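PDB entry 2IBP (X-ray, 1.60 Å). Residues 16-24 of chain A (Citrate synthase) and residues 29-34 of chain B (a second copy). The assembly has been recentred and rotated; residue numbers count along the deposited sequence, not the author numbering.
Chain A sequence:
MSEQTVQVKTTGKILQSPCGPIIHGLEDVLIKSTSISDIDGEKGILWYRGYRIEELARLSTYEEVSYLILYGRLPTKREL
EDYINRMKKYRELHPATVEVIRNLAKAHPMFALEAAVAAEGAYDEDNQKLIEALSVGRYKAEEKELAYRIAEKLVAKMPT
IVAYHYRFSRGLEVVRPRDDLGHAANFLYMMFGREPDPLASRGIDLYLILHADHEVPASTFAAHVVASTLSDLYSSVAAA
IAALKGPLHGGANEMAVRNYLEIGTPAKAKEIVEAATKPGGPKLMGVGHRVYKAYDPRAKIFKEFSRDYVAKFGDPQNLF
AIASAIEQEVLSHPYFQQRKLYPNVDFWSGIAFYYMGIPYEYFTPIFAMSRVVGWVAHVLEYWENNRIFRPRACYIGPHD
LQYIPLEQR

Chain A 16-24: QSPCGPIIH
Chain B 29-34: VLIKST

Chain A enters this contact as a loop, closes a type I beta turn from Ser17(A) to Gly20(A), and straightens into a short strand at Ile22(A) and Ile23(A). Pro18(A) (phi/psi -56/-22) and Cys19(A) (-101/-5) occupy the turn's corners, and Gly20(A) N donates to Ser17(A) O at 3.1 Å. Gly20(A) then takes 128/-174, angles that by themselves call for glycine: a CB would jam against the carbonyl O of Cys19(A) and lie 2.8 Å from Pro21(A) CD. Pro21(A) (-72/138), Ile22(A) (-108/118) and Ile23(A) (-89/104) continue extended.

In chain B, Leu30(B) to Thr34(B) form a strand that is extended at Leu30(B) (-80/139), breaks its run at Ile31(B) (-115/-17), and resumes through Lys32(B) (-176/170), Ser33(B) (-96/153) and Thr34(B) (-141/154). The register places Ile22(A) CA 5.1 Å from Leu30(B) CA and Ser17(A) CA 6.9 Å from Ser33(B) CA, so residue numbers rise in opposite directions across the contact.

No direct hydrogen bond joins the stretches; two waters join their backbones instead. Water 1 accepts from Leu30(B) N and donates to Pro21(A) O, its oxygen 2.9 Å from each. Water 2 accepts from Ile23(A) N at 2.7 Å and donates to Leu30(B) O at 2.6 Å. Both polar backbone atoms of Leu30(B) are thus satisfied across a gap too wide for direct pairing, with Ile23(A) N and Leu30(B) O 4.0 Å apart.

Leu30(B), chi1 -70° (m) and chi2 159° (t), points toward chain A and lays CD1 against the turn. CD1 lies 3.4 Å from Gly20(A) O, 3.6 Å from Pro21(A) O, 3.7 Å from Ser17(A) OG and 3.9 Å from Cys19(A) CB. The methyl therefore meets backbone and hydroxyl atoms as well as carbon. Ser17(A), chi1 81° (p), braces the turn from within: OG donates to Gly20(A) O at 2.6 Å and accepts from Cys19(A) N at 3.1 Å. Cys19(A), chi1 -51° (m), is also bonded covalently to a group elsewhere in the structure.

Ile22(A) answers from the other chain. Its CA-to-CB bond runs sideways, but chi1 -64° (m) and chi2 165° (t) bring its end nearer to chain B. CG1 packs 3.7 Å from Leu30(B) CB, CG2 lies 3.6 Å from Ile31(B) C, and CD1 reaches Lys32(B) C at 3.5 Å and Ser33(B) N at 3.6 Å. Ile31(B) and Lys32(B) point away, leaving their backbone for Ile22(A) to cover. The rule to read here is water for the backbone's polar atoms, and two aliphatic side chains that touch each other and each end largely on the other chain's backbone.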

ATOM      1  N   GLN A  16     -25.837  -0.552  -6.624  1.00 22.38           N
ATOM      2  CA  GLN A  16     -26.031  -1.292  -7.853  1.00 16.42           C
ATOM      3  C   GLN A  16     -25.316  -0.595  -8.994  1.00 14.89           C
ATOM      4  O   GLN A  16     -25.030   0.600  -8.938  1.00 19.90           O
ATOM      5  CB  GLN A  16     -27.509  -1.580  -8.138  1.00 30.11           C
ATOM      6  CG  GLN A  16     -28.464  -0.481  -7.765  1.00 43.04           C
ATOM      7  CD  GLN A  16     -29.914  -0.915  -7.875  1.00 39.81           C
ATOM      8  OE1 GLN A  16     -30.232  -1.914  -8.523  1.00 40.56           O
ATOM      9  NE2 GLN A  16     -30.800  -0.165  -7.237  1.00 37.76           N
ATOM     10  N   SER A  17     -24.942  -1.374  -9.996  1.00 16.28           N
ATOM     11  CA  SER A  17     -24.202  -0.828 -11.103  1.00 14.74           C
ATOM     12  C   SER A  17     -24.477  -1.647 -12.338  1.00 16.59           C
ATOM     13  O   SER A  17     -25.024  -2.754 -12.264  1.00 16.45           O
ATOM     14  CB  SER A  17     -22.694  -0.863 -10.796  1.00 16.46           C
ATOM     15  OG  SER A  17     -22.168  -2.151 -11.045  1.00 17.55           O
ATOM     16  N   PRO A  18     -24.136  -1.087 -13.498  1.00 16.19           N
ATOM     17  CA  PRO A  18     -24.313  -1.827 -14.735  1.00 19.37           C
ATOM     18  C   PRO A  18     -23.600  -3.176 -14.756  1.00 26.15           C
ATOM     19  O   PRO A  18     -23.993  -4.057 -15.512  1.00 21.35           O
ATOM     20  CB  PRO A  18     -23.689  -0.893 -15.778  1.00 20.14           C
ATOM     21  CG  PRO A  18     -23.881   0.446 -15.224  1.00 20.33           C
ATOM     22  CD  PRO A  18     -23.696   0.295 -13.744  1.00 17.87           C
ATOM     23  N   CYS A  19     -22.573  -3.336 -13.921  1.00 21.31           N
ATOM     24  CA  CYS A  19     -21.749  -4.547 -13.915  1.00 23.67           C
ATOM     25  C   CYS A  19     -22.096  -5.510 -12.781  1.00 25.35           C
ATOM     26  O   CYS A  19     -21.531  -6.605 -12.699  1.00 25.33           O
ATOM     27  CB  CYS A  19     -20.284  -4.134 -13.766  1.00 23.82           C
ATOM     28  SG  CYS A  19     -19.757  -2.867 -14.946  1.00 31.03           S
ATOM     29  N   GLY A  20     -23.006  -5.089 -11.904  1.00 16.73           N
ATOM     30  CA  GLY A  20     -23.411  -5.890 -10.758  1.00 19.36           C
ATOM     31  C   GLY A  20     -23.334  -5.128  -9.443  1.00 23.66           C
ATOM     32  O   GLY A  20     -23.059  -3.925  -9.417  1.00 20.00           O
ATOM     33  N   PRO A  21     -23.561  -5.832  -8.328  1.00 23.01           N
ATOM     34  CA  PRO A  21     -23.552  -5.167  -7.023  1.00 18.54           C
ATOM     35  C   PRO A  21     -22.165  -4.738  -6.542  1.00 15.41           C
ATOM     36  O   PRO A  21     -21.187  -5.476  -6.695  1.00 19.60           O
ATOM     37  CB  PRO A  21     -24.126  -6.230  -6.087  1.00 24.89           C
ATOM     38  CG  PRO A  21     -23.791  -7.526  -6.745  1.00 30.26           C
ATOM     39  CD  PRO A  21     -23.836  -7.275  -8.220  1.00 28.65           C
ATOM     40  N   ILE A  22     -22.089  -3.542  -5.976  1.00 15.92           N
ATOM     41  CA  ILE A  22     -20.832  -3.046  -5.407  1.00 16.66           C
ATOM     42  C   ILE A  22     -20.955  -3.069  -3.885  1.00 15.66           C
ATOM     43  O   ILE A  22     -21.834  -2.420  -3.338  1.00 14.85           O
ATOM     44  CB  ILE A  22     -20.537  -1.599  -5.856  1.00 13.60           C
ATOM     45  CG1 ILE A  22     -20.334  -1.530  -7.368  1.00 17.44           C
ATOM     46  CG2 ILE A  22     -19.292  -1.064  -5.121  1.00 15.44           C
ATOM     47  CD1 ILE A  22     -20.388  -0.124  -7.923  1.00 21.58           C
ATOM     48  N   ILE A  23     -20.115  -3.852  -3.195  1.00 15.86           N
ATOM     49  CA  ILE A  23     -20.139  -3.867  -1.726  1.00 18.96           C
ATOM     50  C   ILE A  23     -19.171  -2.768  -1.308  1.00 13.42           C
ATOM     51  O   ILE A  23     -17.963  -2.920  -1.398  1.00 15.11           O
ATOM     52  CB  ILE A  23     -19.746  -5.237  -1.087  1.00 18.93           C
ATOM     53  CG1 ILE A  23     -20.760  -6.321  -1.487  1.00 42.45           C
ATOM     54  CG2 ILE A  23     -19.720  -5.106   0.445  1.00 21.91           C
ATOM     55  CD1 ILE A  23     -20.502  -7.700  -0.859  1.00 31.22           C
ATOM     56  N   HIS A  24     -19.731  -1.654  -0.875  1.00 14.14           N
ATOM     57  CA  HIS A  24     -18.964  -0.464  -0.562  1.00 16.12           C
ATOM     58  C   HIS A  24     -17.990  -0.720   0.563  1.00 17.18           C
ATOM     59  O   HIS A  24     -18.377  -1.178   1.636  1.00 19.46           O
ATOM     60  CB  HIS A  24     -19.942   0.653  -0.212  1.00 22.96           C
ATOM     61  CG  HIS A  24     -19.351   2.020  -0.256  1.00 25.43           C
ATOM     62  ND1 HIS A  24     -18.492   2.421  -1.256  1.00 24.36           N
ATOM     63  CD2 HIS A  24     -19.654   3.135   0.451  1.00 26.91           C
ATOM     64  CE1 HIS A  24     -18.200   3.699  -1.090  1.00 17.29           C
ATOM     65  NE2 HIS A  24     -18.914   4.163  -0.079  1.00 22.88           N
TER
ATOM     66  N   VAL B  29     -14.590  -8.763  -8.285  1.00  7.59           N
ATOM     67  CA  VAL B  29     -15.456  -8.097  -7.324  1.00  8.59           C
ATOM     68  C   VAL B  29     -15.354  -6.597  -7.544  1.00 10.04           C
ATOM     69  O   VAL B  29     -14.265  -6.043  -7.656  1.00 10.76           O
ATOM     70  CB  VAL B  29     -15.084  -8.461  -5.872  1.00 13.69           C
ATOM     71  CG1 VAL B  29     -15.974  -7.695  -4.877  1.00 13.53           C
ATOM     72  CG2 VAL B  29     -15.215  -9.963  -5.648  1.00 12.27           C
ATOM     73  N   LEU B  30     -16.510  -5.948  -7.593  1.00 11.45           N
ATOM     74  CA  LEU B  30     -16.589  -4.520  -7.843  1.00 11.03           C
ATOM     75  C   LEU B  30     -16.300  -3.726  -6.583  1.00 13.58           C
ATOM     76  O   LEU B  30     -16.818  -4.043  -5.521  1.00 16.13           O
ATOM     77  CB  LEU B  30     -17.994  -4.173  -8.330  1.00 11.66           C
ATOM     78  CG  LEU B  30     -18.329  -4.681  -9.732  1.00 15.06           C
ATOM     79  CD1 LEU B  30     -19.839  -4.773  -9.971  1.00 16.14           C
ATOM     80  CD2 LEU B  30     -17.642  -3.827 -10.784  1.00 18.48           C
ATOM     81  N   ILE B  31     -15.540  -2.646  -6.716  1.00 13.29           N
ATOM     82  CA  ILE B  31     -15.240  -1.796  -5.571  1.00 11.23           C
ATOM     83  C   ILE B  31     -15.851  -0.401  -5.723  1.00 10.80           C
ATOM     84  O   ILE B  31     -15.988   0.351  -4.755  1.00 13.32           O
ATOM     85  CB  ILE B  31     -13.724  -1.701  -5.319  1.00 13.03           C
ATOM     86  CG1 ILE B  31     -12.975  -1.173  -6.540  1.00 13.83           C
ATOM     87  CG2 ILE B  31     -13.184  -3.077  -4.932  1.00 12.73           C
ATOM     88  CD1 ILE B  31     -11.512  -0.835  -6.235  1.00 14.37           C
ATOM     89  N   LYS B  32     -16.226  -0.068  -6.957  1.00  9.18           N
ATOM     90  CA  LYS B  32     -16.845   1.216  -7.234  1.00  9.39           C
ATOM     91  C   LYS B  32     -17.256   1.286  -8.693  1.00  7.11           C
ATOM     92  O   LYS B  32     -16.898   0.440  -9.506  1.00  8.97           O
ATOM     93  CB  LYS B  32     -15.852   2.357  -6.986  1.00 10.44           C
ATOM     94  CG  LYS B  32     -14.698   2.395  -8.007  1.00 11.42           C
ATOM     95  CD  LYS B  32     -13.728   3.542  -7.787  1.00 11.82           C
ATOM     96  CE  LYS B  32     -12.661   3.577  -8.884  1.00 14.52           C
ATOM     97  NZ  LYS B  32     -11.735   4.733  -8.760  1.00  9.60           N
ATOM     98  N   SER B  33     -18.016   2.328  -8.999  1.00  8.88           N
ATOM     99  CA  SER B  33     -18.261   2.683 -10.370  1.00  9.98           C
ATOM    100  C   SER B  33     -17.221   3.783 -10.665  1.00  9.34           C
ATOM    101  O   SER B  33     -16.718   4.467  -9.763  1.00 12.51           O
ATOM    102  CB  SER B  33     -19.702   3.169 -10.590  1.00 15.60           C
ATOM    103  OG  SER B  33     -19.966   4.347  -9.865  1.00 18.91           O
ATOM    104  N   THR B  34     -16.842   3.905 -11.930  1.00  9.48           N
ATOM    105  CA  THR B  34     -15.820   4.853 -12.309  1.00  8.94           C
ATOM    106  C   THR B  34     -16.184   5.492 -13.627  1.00  9.46           C
ATOM    107  O   THR B  34     -16.989   4.940 -14.390  1.00 11.00           O
ATOM    108  CB  THR B  34     -14.443   4.148 -12.492  1.00 11.18           C
ATOM    109  OG1 THR B  34     -13.419   5.129 -12.686  1.00 12.84           O
ATOM    110  CG2 THR B  34     -14.475   3.176 -13.663  1.00 13.56           C
TER
HETATM  111  O   HOH W   1     -19.073  -7.335  -7.222  1.00 19.20           O
HETATM  112  O   HOH W   2     -18.523  -5.707  -4.394  1.00 19.53           O